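Local coordinates for protein ORF98 PTP-2 (Cydia pomonella granulosis virus, PDB 6I28) that probably removes phosphate from tyrosine and serine or threonine residues of proteins, as a viral member of the dual-specificity phosphatase family, at residues A[88-93]-A[116-121]; A[125-130]-A[148-153]. All coordinates share one frame; numbering follows the deposited sequence. Where two conformers were deposited one is given.

Contact 1 of 2, residues A[88-93]-A[116-121]; sequences YLWLKI and IYYIMR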
loop_
_atom_site.group_PDB
_atom_site.type_symbol
_atom_site.label_atom_id
_atom_site.label_comp_id
_atom_site.label_asym_id
_atom_site.label_seq_id
_atom_site.Cartn_x
_atom_site.Cartn_y
_atom_site.Cartn_z
ATOM N N TYR A 88 -8.750 -6.482 0.683
ATOM C CA TYR A 88 -8.865 -6.138 -0.727
ATOM C C TYR A 88 -7.623 -6.553 -1.507
ATOM O O TYR A 88 -7.690 -7.232 -2.547
ATOM C CB TYR A 88 -9.114 -4.658 -0.860
ATOM C CG TYR A 88 -9.317 -4.188 -2.266
ATOM C CD1 TYR A 88 -10.565 -4.285 -2.890
ATOM C CD2 TYR A 88 -8.266 -3.661 -3.000
ATOM C CE1 TYR A 88 -10.711 -3.835 -4.157
ATOM C CE2 TYR A 88 -8.434 -3.201 -4.277
ATOM C CZ TYR A 88 -9.673 -3.280 -4.863
ATOM O OH TYR A 88 -9.766 -2.825 -6.163
ATOM N N LEU A 89 -6.440 -6.212 -0.973
ATOM C CA LEU A 89 -5.231 -6.620 -1.680
ATOM C C LEU A 89 -5.150 -8.144 -1.796
ATOM O O LEU A 89 -4.820 -8.680 -2.854
ATOM C CB LEU A 89 -4.036 -6.094 -0.917
ATOM C CG LEU A 89 -3.865 -4.555 -0.939
ATOM C CD1 LEU A 89 -2.782 -4.243 0.125
ATOM C CD2 LEU A 89 -3.487 -4.001 -2.252
ATOM N N TRP A 90 -5.394 -8.849 -0.692
ATOM C CA TRP A 90 -5.282 -10.302 -0.662
ATOM C C TRP A 90 -6.233 -10.939 -1.689
ATOM O O TRP A 90 -5.823 -11.800 -2.473
ATOM C CB TRP A 90 -5.518 -10.781 0.765
ATOM C CG TRP A 90 -4.904 -12.174 0.954
ATOM C CD1 TRP A 90 -3.622 -12.465 1.421
ATOM C CD2 TRP A 90 -5.493 -13.401 0.632
ATOM N NE1 TRP A 90 -3.417 -13.793 1.413
ATOM C CE2 TRP A 90 -4.550 -14.406 0.933
ATOM C CE3 TRP A 90 -6.737 -13.764 0.121
ATOM C CZ2 TRP A 90 -4.805 -15.728 0.733
ATOM C CZ3 TRP A 90 -6.986 -15.064 -0.075
ATOM C CH2 TRP A 90 -6.029 -16.050 0.226
ATOM N N LEU A 91 -7.451 -10.427 -1.804
ATOM C CA LEU A 91 -8.402 -11.039 -2.710
ATOM C C LEU A 91 -8.093 -10.713 -4.174
ATOM O O LEU A 91 -8.308 -11.574 -5.057
ATOM C CB LEU A 91 -9.823 -10.610 -2.320
ATOM C CG LEU A 91 -10.295 -11.053 -0.931
ATOM C CD1 LEU A 91 -11.520 -10.242 -0.459
ATOM C CD2 LEU A 91 -10.618 -12.569 -0.938
ATOM N N LYS A 92 -7.597 -9.501 -4.452
ATOM C CA LYS A 92 -7.184 -9.152 -5.814
ATOM C C LYS A 92 -5.950 -9.921 -6.232
ATOM O O LYS A 92 -5.848 -10.385 -7.371
ATOM C CB LYS A 92 -6.955 -7.661 -5.927
ATOM C CG LYS A 92 -8.304 -6.858 -5.884
ATOM C CD LYS A 92 -9.326 -7.152 -7.007
ATOM C CE LYS A 92 -10.607 -6.390 -6.746
ATOM N NZ LYS A 92 -11.568 -6.644 -7.869
ATOM N N ILE A 93 -5.001 -10.083 -5.323
ATOM C CA ILE A 93 -3.778 -10.783 -5.675
ATOM C C ILE A 93 -4.023 -12.284 -5.782
ATOM O O ILE A 93 -3.724 -12.886 -6.811
ATOM C CB ILE A 93 -2.678 -10.428 -4.675
ATOM C CG1 ILE A 93 -2.299 -8.953 -4.872
ATOM C CG2 ILE A 93 -1.489 -11.310 -4.837
ATOM C CD1 ILE A 93 -1.551 -8.390 -3.692
ATOM N N ILE A 116 3.955 -2.002 3.052
ATOM C CA ILE A 116 4.796 -2.622 4.068
ATOM C C ILE A 116 3.947 -3.554 4.906
ATOM O O ILE A 116 4.362 -4.663 5.232
ATOM C CB ILE A 116 5.499 -1.545 4.919
ATOM C CG1 ILE A 116 6.587 -0.799 4.129
ATOM C CG2 ILE A 116 6.105 -2.154 6.227
ATOM C CD1 ILE A 116 7.323 0.339 4.881
ATOM N N TYR A 117 2.726 -3.137 5.233
ATOM C CA TYR A 117 1.865 -3.955 6.074
ATOM C C TYR A 117 1.427 -5.219 5.341
ATOM O O TYR A 117 1.421 -6.320 5.921
ATOM C CB TYR A 117 0.621 -3.169 6.476
ATOM C CG TYR A 117 -0.341 -4.001 7.328
ATOM C CD1 TYR A 117 0.033 -4.548 8.501
ATOM C CD2 TYR A 117 -1.630 -4.227 6.910
ATOM C CE1 TYR A 117 -0.847 -5.309 9.299
ATOM C CE2 TYR A 117 -2.541 -4.974 7.644
ATOM C CZ TYR A 117 -2.158 -5.529 8.838
ATOM O OH TYR A 117 -3.028 -6.282 9.611
ATOM N N TYR A 118 1.053 -5.088 4.062
ATOM C CA TYR A 118 0.788 -6.268 3.281
ATOM C C TYR A 118 1.929 -7.250 3.286
ATOM O O TYR A 118 1.696 -8.447 3.456
ATOM C CB TYR A 118 0.389 -5.903 1.849
ATOM C CG TYR A 118 -0.010 -7.092 1.051
ATOM C CD1 TYR A 118 -1.300 -7.588 1.177
ATOM C CD2 TYR A 118 0.882 -7.791 0.225
ATOM C CE1 TYR A 118 -1.707 -8.681 0.508
ATOM C CE2 TYR A 118 0.428 -8.917 -0.505
ATOM C CZ TYR A 118 -0.866 -9.363 -0.320
ATOM O OH TYR A 118 -1.382 -10.470 -0.962
ATOM N N ILE A 119 3.191 -6.773 3.214
ATOM C CA ILE A 119 4.326 -7.690 3.226
ATOM C C ILE A 119 4.585 -8.261 4.620
ATOM O O ILE A 119 4.887 -9.449 4.755
ATOM C CB ILE A 119 5.539 -6.918 2.639
ATOM C CG1 ILE A 119 5.316 -6.674 1.121
ATOM C CG2 ILE A 119 6.872 -7.640 2.906
ATOM C CD1 ILE A 119 6.416 -5.914 0.457
ATOM N N MET A 120 4.450 -7.431 5.674
ATOM C CA MET A 120 4.541 -7.909 7.038
ATOM C C MET A 120 3.562 -9.032 7.304
ATOM O O MET A 120 3.937 -10.078 7.830
ATOM C CB MET A 120 4.266 -6.776 8.034
ATOM C CG MET A 120 5.235 -5.654 8.033
ATOM S SD MET A 120 4.684 -4.292 9.064
ATOM C CE MET A 120 4.342 -5.131 10.598
ATOM N N ARG A 121 2.339 -8.898 6.822
ATOM C CA ARG A 121 1.327 -9.839 7.232
ATOM C C ARG A 121 1.289 -11.099 6.364
ATOM O O ARG A 121 1.054 -12.202 6.876
ATOM C CB ARG A 121 -0.047 -9.149 7.193
ATOM C CG ARG A 121 -1.190 -10.072 7.557
ATOM C CD ARG A 121 -2.418 -9.264 7.926
ATOM N NE ARG A 121 -3.666 -10.019 7.862
ATOM C CZ ARG A 121 -4.864 -9.517 8.200
ATOM N NH1 ARG A 121 -4.976 -8.287 8.654
ATOM N NH2 ARG A 121 -5.952 -10.256 8.087
#
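Tyr118 reaches from helix 110-123 to helix 82-95 and supplies the whole of the 116-121 side of the contact, meeting Leu89, Trp90 and Ile93 along its ring. Its CG lies opposite the backbone N (chi1 -175°), which sends the ring out toward helix 82-95; the axes of the two short segments stay 11.4 Å apart, crossing at -72°, so a long aromatic side chain is what spans them. Near the root of the ring sits Leu89, whose CB is 3.8 Å from Tyr118 CD1 and whose CD1 methyl comes equally close to the same ring atom while also brushing Tyr118 CB.

Further out, the Ile93 side chain runs the opposite way to that of Tyr118. With CG1 set beside the backbone N (chi1 -68°) and the chain then extended, its CD1 methyl meets the phenol end obliquely, 3.6 Å from Tyr118 CZ and 3.4 Å from Tyr118 OH. Trp90 touches the hydroxyl from another quarter: its side chain runs roughly perpendicular to that of Tyr118, and the indole CD1 stands 3.8 Å from Tyr118 OH. Phe86, one turn before Trp90, also meets the tyrosine ring, and stacking on His94 engages the Trp90 indole.

Between the two segments no hydrogen bond forms. Contact between 88-93 and 116-121 therefore rests on van der Waals and hydrophobic packing of one tyrosine side chain against three neighbours, while Arg121 adds polar links to the same helix, a salt bridge to Glu83 and a cation-pi contact with Phe86.

Contact 2 of 2, residues A[125-130]-A[148-153]; sequences IDYEQA and ELLKGK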
loop_
_atom_site.group_PDB
_atom_site.type_symbol
_atom_site.label_atom_id
_atom_site.label_comp_id
_atom_site.label_asym_id
_atom_site.label_seq_id
_atom_site.Cartn_x
_atom_site.Cartn_y
_atom_site.Cartn_z
ATOM N N ILE A 125 6.483 -11.180 9.030
ATOM C CA ILE A 125 7.774 -10.590 9.365
ATOM C C ILE A 125 7.522 -9.210 9.972
ATOM O O ILE A 125 6.491 -8.595 9.757
ATOM C CB ILE A 125 8.737 -10.484 8.152
ATOM C CG1 ILE A 125 8.209 -9.542 7.066
ATOM C CG2 ILE A 125 8.948 -11.832 7.503
ATOM C CD1 ILE A 125 9.115 -9.467 5.777
ATOM N N ASP A 126 8.487 -8.713 10.747
ATOM C CA ASP A 126 8.232 -7.490 11.501
ATOM C C ASP A 126 8.426 -6.244 10.646
ATOM O O ASP A 126 8.828 -6.310 9.479
ATOM C CB ASP A 126 9.143 -7.419 12.732
ATOM C CG ASP A 126 10.594 -7.283 12.375
ATOM O OD1 ASP A 126 10.990 -7.161 11.198
ATOM O OD2 ASP A 126 11.371 -7.303 13.313
ATOM N N TYR A 127 8.153 -5.076 11.233
ATOM C CA TYR A 127 8.198 -3.847 10.460
ATOM C C TYR A 127 9.574 -3.589 9.864
ATOM O O TYR A 127 9.694 -3.276 8.678
ATOM C CB TYR A 127 7.775 -2.662 11.297
ATOM C CG TYR A 127 8.049 -1.342 10.601
ATOM C CD1 TYR A 127 7.178 -0.866 9.651
ATOM C CD2 TYR A 127 9.189 -0.577 10.874
ATOM C CE1 TYR A 127 7.398 0.314 8.996
ATOM C CE2 TYR A 127 9.401 0.651 10.193
ATOM C CZ TYR A 127 8.500 1.073 9.262
ATOM O OH TYR A 127 8.676 2.251 8.574
ATOM N N GLU A 128 10.626 -3.704 10.670
ATOM C CA GLU A 128 11.952 -3.333 10.176
ATOM C C GLU A 128 12.369 -4.228 9.012
ATOM O O GLU A 128 12.938 -3.753 8.038
ATOM C CB GLU A 128 12.979 -3.395 11.305
ATOM C CG GLU A 128 13.282 -2.006 11.937
ATOM C CD GLU A 128 13.936 -1.038 10.957
ATOM O OE1 GLU A 128 14.906 -1.462 10.273
ATOM O OE2 GLU A 128 13.474 0.138 10.865
ATOM N N GLN A 129 12.066 -5.525 9.077
ATOM C CA GLN A 129 12.384 -6.409 7.958
ATOM C C GLN A 129 11.578 -6.045 6.708
ATOM O O GLN A 129 12.112 -5.998 5.594
ATOM C CB GLN A 129 12.117 -7.861 8.333
ATOM C CG GLN A 129 12.812 -8.834 7.415
ATOM C CD GLN A 129 12.629 -10.264 7.851
ATOM O OE1 GLN A 129 12.460 -10.551 9.035
ATOM N NE2 GLN A 129 12.634 -11.174 6.889
ATOM N N ALA A 130 10.267 -5.841 6.854
ATOM C CA ALA A 130 9.507 -5.468 5.688
ATOM C C ALA A 130 9.905 -4.098 5.167
ATOM O O ALA A 130 9.872 -3.866 3.953
ATOM C CB ALA A 130 8.012 -5.501 6.006
ATOM N N GLU A 148 4.475 3.583 14.130
ATOM C CA GLU A 148 3.926 3.003 15.352
ATOM C C GLU A 148 2.679 2.162 15.051
ATOM O O GLU A 148 2.456 1.133 15.686
ATOM C CB GLU A 148 3.620 4.102 16.372
ATOM C CG GLU A 148 4.860 4.784 16.946
ATOM C CD GLU A 148 5.890 3.811 17.568
ATOM O OE1 GLU A 148 5.496 2.950 18.405
ATOM O OE2 GLU A 148 7.096 3.916 17.213
ATOM N N LEU A 149 1.872 2.563 14.073
ATOM C CA LEU A 149 0.701 1.769 13.698
ATOM C C LEU A 149 1.101 0.355 13.314
ATOM O O LEU A 149 0.506 -0.620 13.790
ATOM C CB LEU A 149 -0.041 2.437 12.549
ATOM C CG LEU A 149 -1.114 1.656 11.812
ATOM C CD1 LEU A 149 -2.290 1.464 12.660
ATOM C CD2 LEU A 149 -1.556 2.405 10.558
ATOM N N LEU A 150 2.118 0.236 12.442
ATOM C CA LEU A 150 2.549 -1.037 11.900
ATOM C C LEU A 150 3.235 -1.887 12.952
ATOM O O LEU A 150 2.978 -3.100 13.065
ATOM C CB LEU A 150 3.487 -0.787 10.723
ATOM C CG LEU A 150 2.888 -0.074 9.520
ATOM C CD1 LEU A 150 3.741 -0.246 8.304
ATOM C CD2 LEU A 150 1.557 -0.668 9.300
ATOM N N LYS A 151 4.134 -1.274 13.719
ATOM C CA LYS A 151 4.744 -1.964 14.849
ATOM C C LYS A 151 3.686 -2.466 15.820
ATOM O O LYS A 151 3.826 -3.544 16.401
ATOM C CB LYS A 151 5.732 -1.039 15.556
ATOM C CG LYS A 151 6.936 -0.642 14.714
ATOM C CD LYS A 151 7.985 0.122 15.616
ATOM C CE LYS A 151 9.306 0.429 14.899
ATOM N NZ LYS A 151 10.171 1.436 15.695
ATOM N N GLY A 152 2.615 -1.696 16.008
ATOM C CA GLY A 152 1.539 -2.113 16.883
ATOM C C GLY A 152 0.769 -3.326 16.410
ATOM O O GLY A 152 0.036 -3.917 17.218
ATOM N N LYS A 153 0.925 -3.716 15.141
ATOM C CA LYS A 153 0.318 -4.937 14.639
ATOM C C LYS A 153 1.153 -6.175 14.948
ATOM O O LYS A 153 0.713 -7.293 14.664
ATOM C CB LYS A 153 0.112 -4.869 13.120
ATOM C CG LYS A 153 -0.679 -3.688 12.607
ATOM C CD LYS A 153 -1.977 -3.420 13.323
ATOM C CE LYS A 153 -2.959 -4.484 13.125
ATOM N NZ LYS A 153 -4.297 -3.932 13.542
#
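Tyr127 turns one edge of its ring to Leu150, and the leucine methyl meets it close to the ring plane: Leu150 CD1 is 3.7 Å from Tyr127 CD1 and 3.8 Å from Tyr127 CE1, while Leu150 CB, further from the ring plane, also comes close to Tyr127 CD1. The two side chains are inclined to each other. For the tyrosine, CG opposite the backbone N (chi1 170°) swings the ring away from its helix toward helix 144-151.

Lys151 passes obliquely by the CD2 side, its CE well out of the ring plane. Its chain is extended beyond CG, so that the methylenes run past the tyrosine, CG lying 4.1 Å from Tyr127 CB and CE 4.2 Å from Tyr127 CD2; the aliphatic part does the touching at this solvent-exposed margin.

In the fold, this joins the start of helix 127-137 to helix 144-151, two helices of the dual-specificity phosphatase domain that both rest on Ile116 of helix 110-123 through Tyr127 and Leu150. Asp126 is the N-cap of helix 127-137, its OD1 accepting from Gln129 N at 2.9 Å with the N-H pointing nearly straight at it (160°). Glu128 OE2 and Lys151 NZ, opposite in charge, remain 6.0 Å apart without making a salt bridge.

Helix 110-123 joins the two sites: in contact 1 it is a direct partner of helix 82-95, whereas in contact 2 it is a neighbour of both helices, packing on Tyr127 and Leu150 through Ile116. Ile116 CG2 lies 3.7 Å from Leu150 CD1, and Met120 CG packs on Ala130 CB at 3.4 Å. Contact 1 is the more central, its centre about 8 Å from that of the chain against about 14 Å for contact 2. Each turns on one tyrosine and lacks hydrogen bonds between its segments. The inner contact surrounds its tyrosine with mainly buried aromatic and branched neighbours; the outer one sets its tyrosine against a buried leucine and an exposed lysine.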